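PDB 4PEV: membrane lipoprotein family protein from Aeropyrum pernix, which binds adenosine and probably serves an ABC transporter as its membrane-anchored solute-binding lipoprotein, presumably handing over nucleosides for uptake. Local coordinates for residues C[53-58]-C[307-312]; C[104-109]-C[113-118]; C[204-209]-C[410-415]; C[209-214]-C[382-387]; C[281-286]-C[340-345]. One frame throughout, in Å; residues are numbered along the deposited sequence.

Interaction 1: residues C[53-58]-C[307-312]; sequences ISVLVL and TAIKDV
I309 on helix 301-313 reaches across to V55 on strand 54-59, and its branched side chain does so with several carbons at once. CB carries CG2 out to the strand, where it rests 4.2 Å from V55 CG2. The other branch starts at CG1, which lies 4.3 Å from both methyls of V55, its CG2 and its CG1. CD1 then runs on, extended, along the valine with V55 CG1 4.3 Å away. This is the helix-on-sheet packing of a type I periplasmic-binding-protein fold: a helix that follows a strand of the other sheet in sequence lies over the parallel sheet built on strand 54-59. Beta-branched residues suit the strand, whose alternation turns V55 to this helix and L56 to the other face. L114 of the next strand and A80 of helix 69-84 flank I309. Near the strand's start the contact is looser, with I53 CD1 4.4 Å from the carbonyl O of V312 and their side chains slightly further apart.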
# COMPACT_ATOMS: atom_id res chain seq x y z
N ILE C 53 23.03 -18.93 4.66
CA ILE C 53 21.61 -18.96 4.96
C ILE C 53 20.74 -18.74 3.71
O ILE C 53 21.05 -17.92 2.84
CB ILE C 53 21.29 -17.97 6.11
CG1 ILE C 53 21.58 -18.67 7.44
CG2 ILE C 53 19.83 -17.49 6.10
CD1 ILE C 53 21.66 -17.74 8.62
N SER C 54 19.64 -19.46 3.66
CA SER C 54 18.88 -19.65 2.44
C SER C 54 17.42 -19.24 2.67
O SER C 54 16.79 -19.70 3.62
CB SER C 54 18.97 -21.12 2.08
OG SER C 54 18.11 -21.43 1.02
N VAL C 55 16.89 -18.38 1.80
CA VAL C 55 15.56 -17.83 1.98
C VAL C 55 14.76 -17.99 0.70
O VAL C 55 15.29 -17.84 -0.40
CB VAL C 55 15.59 -16.34 2.38
CG1 VAL C 55 14.18 -15.79 2.57
CG2 VAL C 55 16.36 -16.13 3.67
N LEU C 56 13.48 -18.32 0.86
CA LEU C 56 12.55 -18.39 -0.24
C LEU C 56 11.55 -17.26 -0.05
O LEU C 56 10.94 -17.14 1.01
CB LEU C 56 11.81 -19.72 -0.25
CG LEU C 56 10.82 -19.92 -1.41
CD1 LEU C 56 11.51 -19.95 -2.77
CD2 LEU C 56 10.03 -21.19 -1.19
N VAL C 57 11.41 -16.44 -1.08
CA VAL C 57 10.40 -15.40 -1.10
C VAL C 57 9.35 -15.83 -2.08
O VAL C 57 9.63 -16.07 -3.27
CB VAL C 57 10.95 -14.04 -1.54
CG1 VAL C 57 9.82 -13.01 -1.58
CG2 VAL C 57 12.06 -13.60 -0.59
N LEU C 58 8.14 -15.92 -1.58
CA LEU C 58 7.08 -16.64 -2.23
C LEU C 58 5.96 -15.63 -2.42
O LEU C 58 5.29 -15.25 -1.46
CB LEU C 58 6.70 -17.83 -1.35
CG LEU C 58 6.02 -19.10 -1.88
CD1 LEU C 58 6.33 -19.42 -3.34
CD2 LEU C 58 6.38 -20.28 -0.99
N THR C 307 13.84 -7.42 8.20
CA THR C 307 13.86 -7.72 9.62
C THR C 307 13.67 -9.21 9.86
O THR C 307 14.42 -9.82 10.60
CB THR C 307 12.77 -6.90 10.35
OG1 THR C 307 13.14 -5.51 10.31
CG2 THR C 307 12.60 -7.34 11.79
N ALA C 308 12.68 -9.81 9.22
CA ALA C 308 12.45 -11.26 9.37
C ALA C 308 13.65 -12.12 8.95
O ALA C 308 13.89 -13.18 9.53
CB ALA C 308 11.21 -11.68 8.59
N ILE C 309 14.39 -11.68 7.94
CA ILE C 309 15.57 -12.39 7.47
C ILE C 309 16.75 -12.18 8.41
O ILE C 309 17.52 -13.11 8.66
CB ILE C 309 15.96 -11.94 6.07
CG1 ILE C 309 14.89 -12.39 5.08
CG2 ILE C 309 17.29 -12.55 5.66
CD1 ILE C 309 15.00 -11.73 3.73
N LYS C 310 16.89 -10.96 8.91
CA LYS C 310 17.97 -10.64 9.86
C LYS C 310 17.79 -11.44 11.14
O LYS C 310 18.69 -12.16 11.57
CB LYS C 310 18.01 -9.15 10.17
CG LYS C 310 19.34 -8.70 10.71
CD LYS C 310 19.29 -7.25 11.16
CE LYS C 310 20.69 -6.71 11.38
NZ LYS C 310 20.65 -5.56 12.32
N ASP C 311 16.60 -11.36 11.73
CA ASP C 311 16.25 -12.16 12.91
C ASP C 311 16.75 -13.60 12.73
O ASP C 311 17.44 -14.12 13.61
CB ASP C 311 14.73 -12.15 13.18
CG ASP C 311 14.25 -10.87 13.90
OD1 ASP C 311 15.00 -9.88 14.01
OD2 ASP C 311 13.09 -10.86 14.37
N VAL C 312 16.46 -14.24 11.60
CA VAL C 312 16.92 -15.62 11.40
C VAL C 312 18.43 -15.70 11.35
O VAL C 312 19.01 -16.60 11.94
CB VAL C 312 16.34 -16.25 10.12
CG1 VAL C 312 17.00 -17.60 9.84
CG2 VAL C 312 14.84 -16.42 10.25

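Interaction 2: residues C[104-109]-C[113-118]; sequences DAASRS and DLIVLV
I115 points its long branch at the backbone of A106 and S107, joining strand 114-118 to the helix that precedes it. Helix 99-108 is the helix of a beta-alpha-beta crossover in a Rossmann-like domain: it leads from strand 87-91 to strand 114-118, which run parallel on the two flanks of strand 54-59. A single methyl makes the closest approaches. I115 CD1 sits 4.1 Å from A106 CB and about as near to A106 C. The same methyl comes to 3.8 Å from S107 OG. It gets there because CG1 lies anti to the carbonyl carbon of I115 (chi1 -64°) and CD1 continues fully extended toward the helix. Small residues suit the helix side, since A106 and S107 let the isoleucine tip come down onto the helix backbone, and A106 also packs on L56. In the next shell, the polar end of S107 is occupied: its OG lies beside its own backbone N and bonds to L103 O one turn back and to the hydroxyl of Y138, a residue on the neighbouring strand that also packs on I115. D104 is tied by a salt bridge to R132. Where the helix winds down, S109 turns its side chain back, and OG donates to A106 O at 2.7 Å, approaching 34° out of the carbonyl plane.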
# COMPACT_ATOMS: atom_id res chain seq x y z
N ASP C 104 3.82 -26.48 0.66
CA ASP C 104 4.08 -27.77 1.32
C ASP C 104 5.39 -28.40 0.83
O ASP C 104 6.19 -28.88 1.63
CB ASP C 104 2.87 -28.71 1.09
CG ASP C 104 2.90 -29.93 1.99
OD1 ASP C 104 3.48 -30.96 1.57
OD2 ASP C 104 2.34 -29.88 3.11
N ALA C 105 5.62 -28.35 -0.48
CA ALA C 105 6.82 -28.92 -1.09
C ALA C 105 8.10 -28.17 -0.74
O ALA C 105 9.15 -28.78 -0.61
CB ALA C 105 6.66 -28.98 -2.61
N ALA C 106 8.01 -26.85 -0.61
CA ALA C 106 9.16 -26.06 -0.21
C ALA C 106 9.55 -26.29 1.25
O ALA C 106 10.73 -26.24 1.61
CB ALA C 106 8.89 -24.59 -0.46
N SER C 107 8.55 -26.52 2.09
CA SER C 107 8.78 -26.83 3.50
C SER C 107 9.39 -28.23 3.61
O SER C 107 10.40 -28.45 4.29
CB SER C 107 7.46 -26.77 4.26
OG SER C 107 6.77 -25.56 4.00
N ARG C 108 8.76 -29.17 2.91
CA ARG C 108 9.25 -30.53 2.70
C ARG C 108 10.72 -30.60 2.23
O ARG C 108 11.41 -31.56 2.55
CB ARG C 108 8.35 -31.20 1.64
CG ARG C 108 8.55 -32.68 1.43
CD ARG C 108 7.92 -33.48 2.56
NE ARG C 108 8.58 -34.76 2.76
CZ ARG C 108 8.27 -35.63 3.72
NH1 ARG C 108 7.29 -35.36 4.59
NH2 ARG C 108 8.94 -36.78 3.82
N SER C 109 11.20 -29.62 1.47
CA SER C 109 12.51 -29.70 0.84
C SER C 109 13.70 -29.50 1.78
O SER C 109 14.84 -29.83 1.44
CB SER C 109 12.61 -28.68 -0.30
OG SER C 109 12.76 -27.34 0.18
N ASP C 113 15.97 -21.92 5.31
CA ASP C 113 15.97 -21.57 6.71
C ASP C 113 14.72 -20.74 7.04
O ASP C 113 14.15 -20.88 8.12
CB ASP C 113 17.26 -20.83 7.05
CG ASP C 113 18.50 -21.66 6.71
OD1 ASP C 113 18.91 -22.55 7.50
OD2 ASP C 113 19.07 -21.45 5.62
N LEU C 114 14.29 -19.91 6.10
CA LEU C 114 13.08 -19.10 6.24
C LEU C 114 12.30 -19.13 4.92
O LEU C 114 12.89 -19.09 3.82
CB LEU C 114 13.45 -17.65 6.58
CG LEU C 114 12.33 -16.63 6.86
CD1 LEU C 114 11.54 -16.96 8.11
CD2 LEU C 114 12.92 -15.23 6.97
N ILE C 115 10.98 -19.24 5.04
CA ILE C 115 10.11 -19.07 3.90
C ILE C 115 9.33 -17.78 4.15
O ILE C 115 8.65 -17.66 5.17
CB ILE C 115 9.19 -20.28 3.69
CG1 ILE C 115 10.03 -21.52 3.35
CG2 ILE C 115 8.19 -20.02 2.56
CD1 ILE C 115 9.22 -22.79 3.22
N VAL C 116 9.47 -16.83 3.23
CA VAL C 116 8.82 -15.54 3.34
C VAL C 116 7.61 -15.52 2.43
O VAL C 116 7.72 -15.75 1.23
CB VAL C 116 9.76 -14.39 2.96
CG1 VAL C 116 9.02 -13.06 3.00
CG2 VAL C 116 10.95 -14.36 3.90
N LEU C 117 6.45 -15.21 3.00
CA LEU C 117 5.19 -15.31 2.27
C LEU C 117 4.58 -13.93 2.09
O LEU C 117 4.11 -13.31 3.05
CB LEU C 117 4.24 -16.26 3.01
CG LEU C 117 4.79 -17.69 3.17
CD1 LEU C 117 3.91 -18.48 4.12
CD2 LEU C 117 4.90 -18.40 1.83
N VAL C 118 4.58 -13.47 0.84
CA VAL C 118 4.25 -12.08 0.53
C VAL C 118 2.81 -11.94 0.05
O VAL C 118 2.52 -12.02 -1.15
CB VAL C 118 5.22 -11.49 -0.53
CG1 VAL C 118 4.85 -10.06 -0.91
CG2 VAL C 118 6.65 -11.51 -0.02

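Interaction 3: residues C[204-209]-C[410-415]; sequences GYLYGV and ELKAGN
L206 and L411 lie side by side but head to tail, each reaching for the helix the other comes from. The tip of L206 therefore ends near the root of L411, with CD2 3.5 Å from L411 CB, while the tip of L411 reaches the backbone of helix 196-214, its CD1 3.9 Å from Y207 N. With CG anti to the backbone N (chi1 -175°), L206 also brings CD2 within 4.2 Å of K412 CG; this lysine lends its aliphatic part to the contact while its extended chain carries the ammonium outward. The second methyl of L411 meets the Y207 ring obliquely, CD2 to CD2 at 4.2 Å, and F395 meets the same ring edge-to-face. Leucines suit a junction that makes no hydrogen bond across these two segments. Polar ties lie just beyond it, where Q210 bonds to L411 O and Q214 to G414 O. E410 accepts a bond from the N415 side chain, ND2 to OE1 at 2.8 Å. The backbone turns here at G414, whose positive phi (80°) suits glycine, and the bonds N415 N to E410 O and G414 N to L411 O close helix 401-412 in a Schellman motif.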
# COMPACT_ATOMS: atom_id res chain seq x y z
N GLY C 204 -9.75 3.67 6.23
CA GLY C 204 -8.89 4.80 6.58
C GLY C 204 -9.02 5.94 5.59
O GLY C 204 -8.94 7.11 5.97
N TYR C 205 -9.22 5.60 4.33
CA TYR C 205 -9.28 6.59 3.27
C TYR C 205 -10.56 7.39 3.39
O TYR C 205 -10.53 8.61 3.31
CB TYR C 205 -9.17 5.89 1.90
CG TYR C 205 -9.10 6.82 0.70
CD1 TYR C 205 -8.13 7.82 0.61
CD2 TYR C 205 -9.99 6.66 -0.37
CE1 TYR C 205 -8.06 8.66 -0.50
CE2 TYR C 205 -9.92 7.49 -1.48
CZ TYR C 205 -8.95 8.49 -1.54
OH TYR C 205 -8.90 9.30 -2.64
N LEU C 206 -11.69 6.70 3.58
CA LEU C 206 -12.98 7.35 3.79
C LEU C 206 -12.99 8.16 5.08
O LEU C 206 -13.48 9.28 5.12
CB LEU C 206 -14.09 6.31 3.87
CG LEU C 206 -15.54 6.80 3.97
CD1 LEU C 206 -15.93 7.78 2.88
CD2 LEU C 206 -16.45 5.59 3.94
N TYR C 207 -12.44 7.57 6.13
CA TYR C 207 -12.30 8.28 7.38
C TYR C 207 -11.63 9.61 7.13
O TYR C 207 -12.13 10.64 7.54
CB TYR C 207 -11.48 7.48 8.39
CG TYR C 207 -11.32 8.20 9.70
CD1 TYR C 207 -10.32 9.13 9.88
CD2 TYR C 207 -12.20 7.98 10.76
CE1 TYR C 207 -10.17 9.81 11.06
CE2 TYR C 207 -12.05 8.66 11.97
CZ TYR C 207 -11.03 9.58 12.10
OH TYR C 207 -10.83 10.28 13.26
N GLY C 208 -10.48 9.57 6.46
CA GLY C 208 -9.69 10.76 6.21
C GLY C 208 -10.40 11.82 5.39
O GLY C 208 -10.19 13.00 5.60
N VAL C 209 -11.25 11.40 4.46
CA VAL C 209 -12.01 12.34 3.63
C VAL C 209 -13.11 13.00 4.45
O VAL C 209 -13.32 14.20 4.35
CB VAL C 209 -12.65 11.65 2.39
CG1 VAL C 209 -13.70 12.54 1.74
CG2 VAL C 209 -11.57 11.25 1.39
N GLU C 410 -21.54 3.81 8.20
CA GLU C 410 -21.44 4.77 9.28
C GLU C 410 -20.55 5.95 8.92
O GLU C 410 -20.90 7.08 9.20
CB GLU C 410 -20.89 4.10 10.55
CG GLU C 410 -21.80 3.04 11.16
CD GLU C 410 -23.20 3.56 11.46
OE1 GLU C 410 -23.33 4.69 11.99
OE2 GLU C 410 -24.17 2.83 11.15
N LEU C 411 -19.40 5.67 8.32
CA LEU C 411 -18.51 6.73 7.80
C LEU C 411 -19.15 7.52 6.67
O LEU C 411 -19.04 8.74 6.64
CB LEU C 411 -17.19 6.14 7.33
CG LEU C 411 -16.28 5.62 8.44
CD1 LEU C 411 -14.97 5.13 7.85
CD2 LEU C 411 -16.01 6.69 9.47
N LYS C 412 -19.84 6.84 5.76
CA LYS C 412 -20.63 7.52 4.73
C LYS C 412 -21.66 8.46 5.36
O LYS C 412 -22.01 9.47 4.77
CB LYS C 412 -21.35 6.52 3.84
CG LYS C 412 -20.47 5.83 2.81
CD LYS C 412 -21.33 5.23 1.70
CE LYS C 412 -20.51 4.38 0.74
NZ LYS C 412 -21.28 4.10 -0.50
N ALA C 413 -22.15 8.10 6.55
CA ALA C 413 -23.11 8.90 7.29
C ALA C 413 -22.47 10.00 8.15
O ALA C 413 -23.17 10.70 8.85
CB ALA C 413 -23.94 8.00 8.19
N GLY C 414 -21.15 10.14 8.12
CA GLY C 414 -20.49 11.16 8.93
C GLY C 414 -20.30 10.80 10.40
O GLY C 414 -19.88 11.63 11.21
N ASN C 415 -20.59 9.54 10.73
CA ASN C 415 -20.33 9.02 12.06
C ASN C 415 -18.90 8.42 12.14
O ASN C 415 -18.71 7.20 12.07
CB ASN C 415 -21.45 8.03 12.42
CG ASN C 415 -21.18 7.26 13.70
OD1 ASN C 415 -20.38 7.68 14.55
ND2 ASN C 415 -21.84 6.11 13.84

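Interaction 4: residues C[209-214]-C[382-387]; sequences VQYYNQ and EELKQK
Y211 holds CG anti to its backbone nitrogen (chi1 -171°), which sends the ring out from helix 196-214 toward E383 and K387; E383 runs extended to meet it, and K387 bends midway, at its third torsion, to bring its ammonium back. The frame is a wide helix-helix packing, with the local axes of 209-214 and 382-387 12.2 Å apart and their directions 124° from parallel. At that spacing a tyrosine suits the place, being long enough to bridge the gap and carrying a polar group at its end. Its OH donates to E383 OE2 at 2.8 Å, and OE2 receives it on its anti lone pair, away from the other carboxylate oxygen; the ring and carboxylate planes stand 67° apart. Below this polar end, Y211 CE2 packs against L384 CD1 at 4.3 Å. I168 of helix 159-181 touches both the tyrosine and the leucine, making this a three-helix junction. A phenylalanine here would probably leave E383 OE2 without its hydroxyl donor and the carboxylate freer to turn. The lysine contributes more faintly, though its charge may polarise the phenol and strengthen its donation: K387 NZ lies near the ring plane, at the edge, and makes a weak bond of 3.5 Å to Y211 OH.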
# COMPACT_ATOMS: atom_id res chain seq x y z
N VAL C 209 -11.25 11.40 4.46
CA VAL C 209 -12.01 12.34 3.63
C VAL C 209 -13.11 13.00 4.45
O VAL C 209 -13.32 14.20 4.35
CB VAL C 209 -12.65 11.65 2.39
CG1 VAL C 209 -13.70 12.54 1.74
CG2 VAL C 209 -11.57 11.25 1.39
N GLN C 210 -13.82 12.20 5.25
CA GLN C 210 -14.90 12.73 6.08
C GLN C 210 -14.34 13.63 7.16
O GLN C 210 -14.98 14.61 7.53
CB GLN C 210 -15.69 11.61 6.74
CG GLN C 210 -16.47 10.73 5.78
CD GLN C 210 -17.57 11.49 5.08
OE1 GLN C 210 -17.29 12.41 4.33
NE2 GLN C 210 -18.81 11.10 5.32
N TYR C 211 -13.16 13.29 7.66
CA TYR C 211 -12.48 14.10 8.66
C TYR C 211 -12.27 15.48 8.08
O TYR C 211 -12.68 16.48 8.66
CB TYR C 211 -11.15 13.45 9.04
CG TYR C 211 -10.41 14.03 10.22
CD1 TYR C 211 -9.52 15.09 10.05
CD2 TYR C 211 -10.54 13.49 11.50
CE1 TYR C 211 -8.81 15.61 11.12
CE2 TYR C 211 -9.84 14.01 12.57
CZ TYR C 211 -8.97 15.07 12.37
OH TYR C 211 -8.25 15.60 13.43
N TYR C 212 -11.65 15.52 6.90
CA TYR C 212 -11.43 16.76 6.18
C TYR C 212 -12.73 17.53 6.00
O TYR C 212 -12.83 18.66 6.41
CB TYR C 212 -10.80 16.48 4.82
CG TYR C 212 -10.48 17.73 4.07
CD1 TYR C 212 -9.31 18.43 4.31
CD2 TYR C 212 -11.35 18.23 3.12
CE1 TYR C 212 -9.01 19.58 3.62
CE2 TYR C 212 -11.07 19.39 2.42
CZ TYR C 212 -9.90 20.06 2.67
OH TYR C 212 -9.62 21.20 1.97
N ASN C 213 -13.72 16.88 5.40
CA ASN C 213 -15.06 17.46 5.23
C ASN C 213 -15.67 18.09 6.48
O ASN C 213 -16.14 19.23 6.42
CB ASN C 213 -16.03 16.41 4.72
CG ASN C 213 -15.83 16.12 3.26
OD1 ASN C 213 -15.27 16.93 2.52
ND2 ASN C 213 -16.29 14.97 2.83
N GLN C 214 -15.66 17.35 7.58
CA GLN C 214 -16.18 17.85 8.86
C GLN C 214 -15.36 18.99 9.44
O GLN C 214 -15.91 19.99 9.86
CB GLN C 214 -16.32 16.74 9.89
CG GLN C 214 -17.54 15.87 9.61
CD GLN C 214 -17.71 14.76 10.62
OE1 GLN C 214 -17.07 14.75 11.69
NE2 GLN C 214 -18.58 13.79 10.30
N GLU C 382 -1.13 16.74 9.96
CA GLU C 382 -0.36 16.78 11.20
C GLU C 382 -1.22 16.57 12.47
O GLU C 382 -0.81 15.91 13.41
CB GLU C 382 0.42 18.10 11.28
CG GLU C 382 1.39 18.21 12.45
CD GLU C 382 2.29 16.98 12.60
OE1 GLU C 382 3.12 16.73 11.69
OE2 GLU C 382 2.18 16.27 13.63
N GLU C 383 -2.43 17.12 12.46
CA GLU C 383 -3.32 17.00 13.61
C GLU C 383 -3.87 15.59 13.73
O GLU C 383 -4.30 15.21 14.80
CB GLU C 383 -4.45 18.03 13.51
CG GLU C 383 -5.74 17.75 14.29
CD GLU C 383 -6.84 18.77 13.97
OE1 GLU C 383 -6.55 19.99 14.10
OE2 GLU C 383 -7.96 18.37 13.57
N LEU C 384 -3.87 14.81 12.65
CA LEU C 384 -4.34 13.42 12.73
C LEU C 384 -3.18 12.47 12.98
O LEU C 384 -3.28 11.55 13.79
CB LEU C 384 -5.08 13.02 11.47
CG LEU C 384 -5.68 11.60 11.48
CD1 LEU C 384 -6.51 11.34 12.73
CD2 LEU C 384 -6.53 11.36 10.23
N LYS C 385 -2.08 12.70 12.28
CA LYS C 385 -0.84 11.96 12.49
C LYS C 385 -0.49 11.95 13.96
O LYS C 385 -0.08 10.92 14.49
CB LYS C 385 0.26 12.62 11.67
CG LYS C 385 1.70 12.25 11.97
CD LYS C 385 2.58 12.93 10.92
CE LYS C 385 3.91 13.45 11.45
NZ LYS C 385 5.05 12.61 11.00
N GLN C 386 -0.68 13.08 14.63
CA GLN C 386 -0.31 13.19 16.04
C GLN C 386 -1.32 12.62 17.00
O GLN C 386 -0.94 12.10 18.05
CB GLN C 386 0.04 14.63 16.43
CG GLN C 386 1.54 14.86 16.45
CD GLN C 386 2.27 13.74 17.20
OE1 GLN C 386 1.83 13.32 18.28
NE2 GLN C 386 3.36 13.24 16.62
N LYS C 387 -2.60 12.71 16.67
CA LYS C 387 -3.61 12.04 17.47
C LYS C 387 -3.42 10.53 17.43
O LYS C 387 -3.76 9.84 18.39
CB LYS C 387 -5.02 12.44 17.03
CG LYS C 387 -5.38 13.86 17.47
CD LYS C 387 -6.60 14.44 16.76
CE LYS C 387 -7.89 13.81 17.26
NZ LYS C 387 -9.08 14.43 16.61

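Interaction 5: residues C[281-286]-C[340-345]; sequences QDASQE and RYFAEI. With ADN (adenosine), chain F.
A283 and F342 make the central apolar contact, a CH-pi interaction in which A283 CB stands over the phenylalanine ring, 4.2 Å from its centroid and 21° off the normal. The backbone N of S284 lies over the same face, and like A283 CB it is displaced toward the rim; Y341 CD2 covers the opposite face. S284 adds two further touches, its CB 3.8 Å from F342 CD2 and its carbonyl O 3.6 Å from F342 CB. A small alanine suits this place, since it lets a broad aromatic come close to the loop. Replacing F342 by an alanine would probably open a gap beneath A283 and S284 and leave this loop less firmly seated on helix 336-348. The loop follows strand 277-282 at its C-terminal end, where type I periplasmic binding proteins characteristically bind their solute between two Rossmann-like domains. Hydrogen bonds steady the loop: S284 OG donates to E286 OE1 at 2.8 Å, from above the carboxylate plane, and E286 is itself anchored by a salt bridge to R369. Other hydrogen bonds join protein to ligand. The D282 carboxylate spans two hydroxyls of the adenosine ribose, O3' donating to OD1 at 2.6 Å and O5' to OD2 at 2.9 Å. K299, D142 and G256 also bond to the nucleoside.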
# COMPACT_ATOMS: atom_id res chain seq x y z
N GLN C 281 1.07 4.11 -3.88
CA GLN C 281 1.01 3.30 -2.67
C GLN C 281 2.12 2.25 -2.64
O GLN C 281 2.50 1.71 -3.69
CB GLN C 281 -0.37 2.63 -2.52
CG GLN C 281 -0.58 1.81 -1.25
CD GLN C 281 -0.27 2.56 0.04
OE1 GLN C 281 -0.67 3.72 0.24
NE2 GLN C 281 0.45 1.89 0.95
N ASP C 282 2.63 2.02 -1.43
CA ASP C 282 3.61 0.96 -1.09
C ASP C 282 4.99 1.54 -1.22
O ASP C 282 5.63 1.82 -0.21
CB ASP C 282 3.40 -0.36 -1.86
CG ASP C 282 2.05 -1.01 -1.55
OD1 ASP C 282 1.69 -1.00 -0.35
OD2 ASP C 282 1.35 -1.51 -2.49
N ALA C 283 5.45 1.74 -2.45
CA ALA C 283 6.65 2.54 -2.66
C ALA C 283 6.22 3.96 -2.99
O ALA C 283 5.03 4.22 -3.17
CB ALA C 283 7.49 1.98 -3.79
N SER C 284 7.19 4.87 -3.02
CA SER C 284 6.97 6.18 -3.62
C SER C 284 7.02 5.96 -5.12
O SER C 284 8.06 5.56 -5.65
CB SER C 284 8.06 7.20 -3.22
OG SER C 284 8.47 8.01 -4.33
N GLN C 285 5.90 6.26 -5.79
CA GLN C 285 5.78 6.00 -7.22
C GLN C 285 5.74 7.28 -8.07
O GLN C 285 5.40 7.23 -9.25
CB GLN C 285 4.54 5.14 -7.47
CG GLN C 285 4.61 3.79 -6.79
CD GLN C 285 3.31 3.02 -6.88
OE1 GLN C 285 2.30 3.41 -6.29
NE2 GLN C 285 3.32 1.94 -7.62
N GLU C 286 6.11 8.42 -7.47
CA GLU C 286 6.01 9.72 -8.13
C GLU C 286 6.84 9.73 -9.41
O GLU C 286 6.44 10.30 -10.42
CB GLU C 286 6.48 10.84 -7.19
CG GLU C 286 5.48 11.21 -6.08
CD GLU C 286 5.64 10.42 -4.79
OE1 GLU C 286 6.00 9.23 -4.84
OE2 GLU C 286 5.37 11.00 -3.72
N ARG C 340 13.41 10.80 -4.09
CA ARG C 340 14.64 10.76 -4.87
C ARG C 340 15.24 9.35 -4.82
O ARG C 340 15.77 8.88 -5.81
CB ARG C 340 15.65 11.80 -4.35
CG ARG C 340 16.89 11.96 -5.24
CD ARG C 340 17.84 13.06 -4.78
NE ARG C 340 17.56 13.56 -3.43
CZ ARG C 340 17.09 14.78 -3.12
NH1 ARG C 340 16.86 15.69 -4.07
NH2 ARG C 340 16.87 15.11 -1.84
N TYR C 341 15.13 8.67 -3.68
CA TYR C 341 15.68 7.32 -3.54
C TYR C 341 15.12 6.31 -4.54
O TYR C 341 15.87 5.53 -5.15
CB TYR C 341 15.42 6.81 -2.13
CG TYR C 341 15.76 5.37 -1.91
CD1 TYR C 341 17.07 4.96 -1.68
CD2 TYR C 341 14.75 4.41 -1.86
CE1 TYR C 341 17.37 3.62 -1.44
CE2 TYR C 341 15.03 3.08 -1.61
CZ TYR C 341 16.34 2.69 -1.40
OH TYR C 341 16.61 1.36 -1.16
N PHE C 342 13.80 6.33 -4.70
CA PHE C 342 13.13 5.42 -5.62
C PHE C 342 13.31 5.88 -7.02
O PHE C 342 13.34 5.07 -7.93
CB PHE C 342 11.65 5.29 -5.30
CG PHE C 342 11.40 4.46 -4.10
CD1 PHE C 342 11.50 3.08 -4.18
CD2 PHE C 342 11.13 5.04 -2.87
CE1 PHE C 342 11.32 2.30 -3.06
CE2 PHE C 342 10.93 4.27 -1.74
CZ PHE C 342 11.03 2.89 -1.84
N ALA C 343 13.45 7.19 -7.20
CA ALA C 343 13.78 7.73 -8.51
C ALA C 343 15.19 7.30 -8.95
O ALA C 343 15.39 6.97 -10.12
CB ALA C 343 13.64 9.25 -8.50
N GLU C 344 16.14 7.29 -8.02
CA GLU C 344 17.49 6.75 -8.25
C GLU C 344 17.40 5.28 -8.67
O GLU C 344 18.01 4.88 -9.66
CB GLU C 344 18.38 6.88 -6.99
CG GLU C 344 18.82 8.32 -6.67
CD GLU C 344 19.33 8.56 -5.23
OE1 GLU C 344 19.59 7.58 -4.49
OE2 GLU C 344 19.49 9.75 -4.85
N ILE C 345 16.64 4.48 -7.94
CA ILE C 345 16.43 3.09 -8.32
C ILE C 345 15.96 2.93 -9.78
O ILE C 345 16.55 2.18 -10.55
CB ILE C 345 15.43 2.40 -7.37
CG1 ILE C 345 16.12 2.09 -6.05
CG2 ILE C 345 14.86 1.12 -7.97
CD1 ILE C 345 15.16 1.81 -4.92
O5' ADN F . -1.16 -1.94 -3.79
C5' ADN F . -2.05 -1.70 -2.69
C4' ADN F . -2.14 -2.83 -1.66
O4' ADN F . -2.71 -4.02 -2.21
C3' ADN F . -0.84 -3.31 -1.03
O3' ADN F . -0.39 -2.44 0.02
C2' ADN F . -1.21 -4.70 -0.55
O2' ADN F . -1.87 -4.71 0.72
C1' ADN F . -2.15 -5.18 -1.61
N9 ADN F . -1.44 -5.95 -2.66
C8 ADN F . -0.73 -5.45 -3.70
N7 ADN F . -0.23 -6.45 -4.47
C5 ADN F . -0.64 -7.61 -3.91
C6 ADN F . -0.48 -9.05 -4.19
N6 ADN F . 0.24 -9.45 -5.25
N1 ADN F . -1.07 -9.94 -3.35
C2 ADN F . -1.79 -9.55 -2.28
N3 ADN F . -1.97 -8.26 -1.96
C4 ADN F . -1.43 -7.27 -2.72

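In the fold
Followed from the N terminus, the chain first lays down strand 54-59, whose helix partner for interaction 1 comes some 250 residues later. Within that span interaction 2 closes a short local loop, and the two meet where strands 54-59 and 114-118 are neighbours in the first domain's sheet, with their helices on opposite faces. The chain then enters the second domain, where helix 196-214 opens interactions 3 and 4 and residues 281-286 open interaction 5. Return to 307-312 closes interaction 1, which therefore crosses the other three. Interactions 5, 4 and 3 close next, each loop enclosing the one before, and bind the C-terminal helices to the second domain.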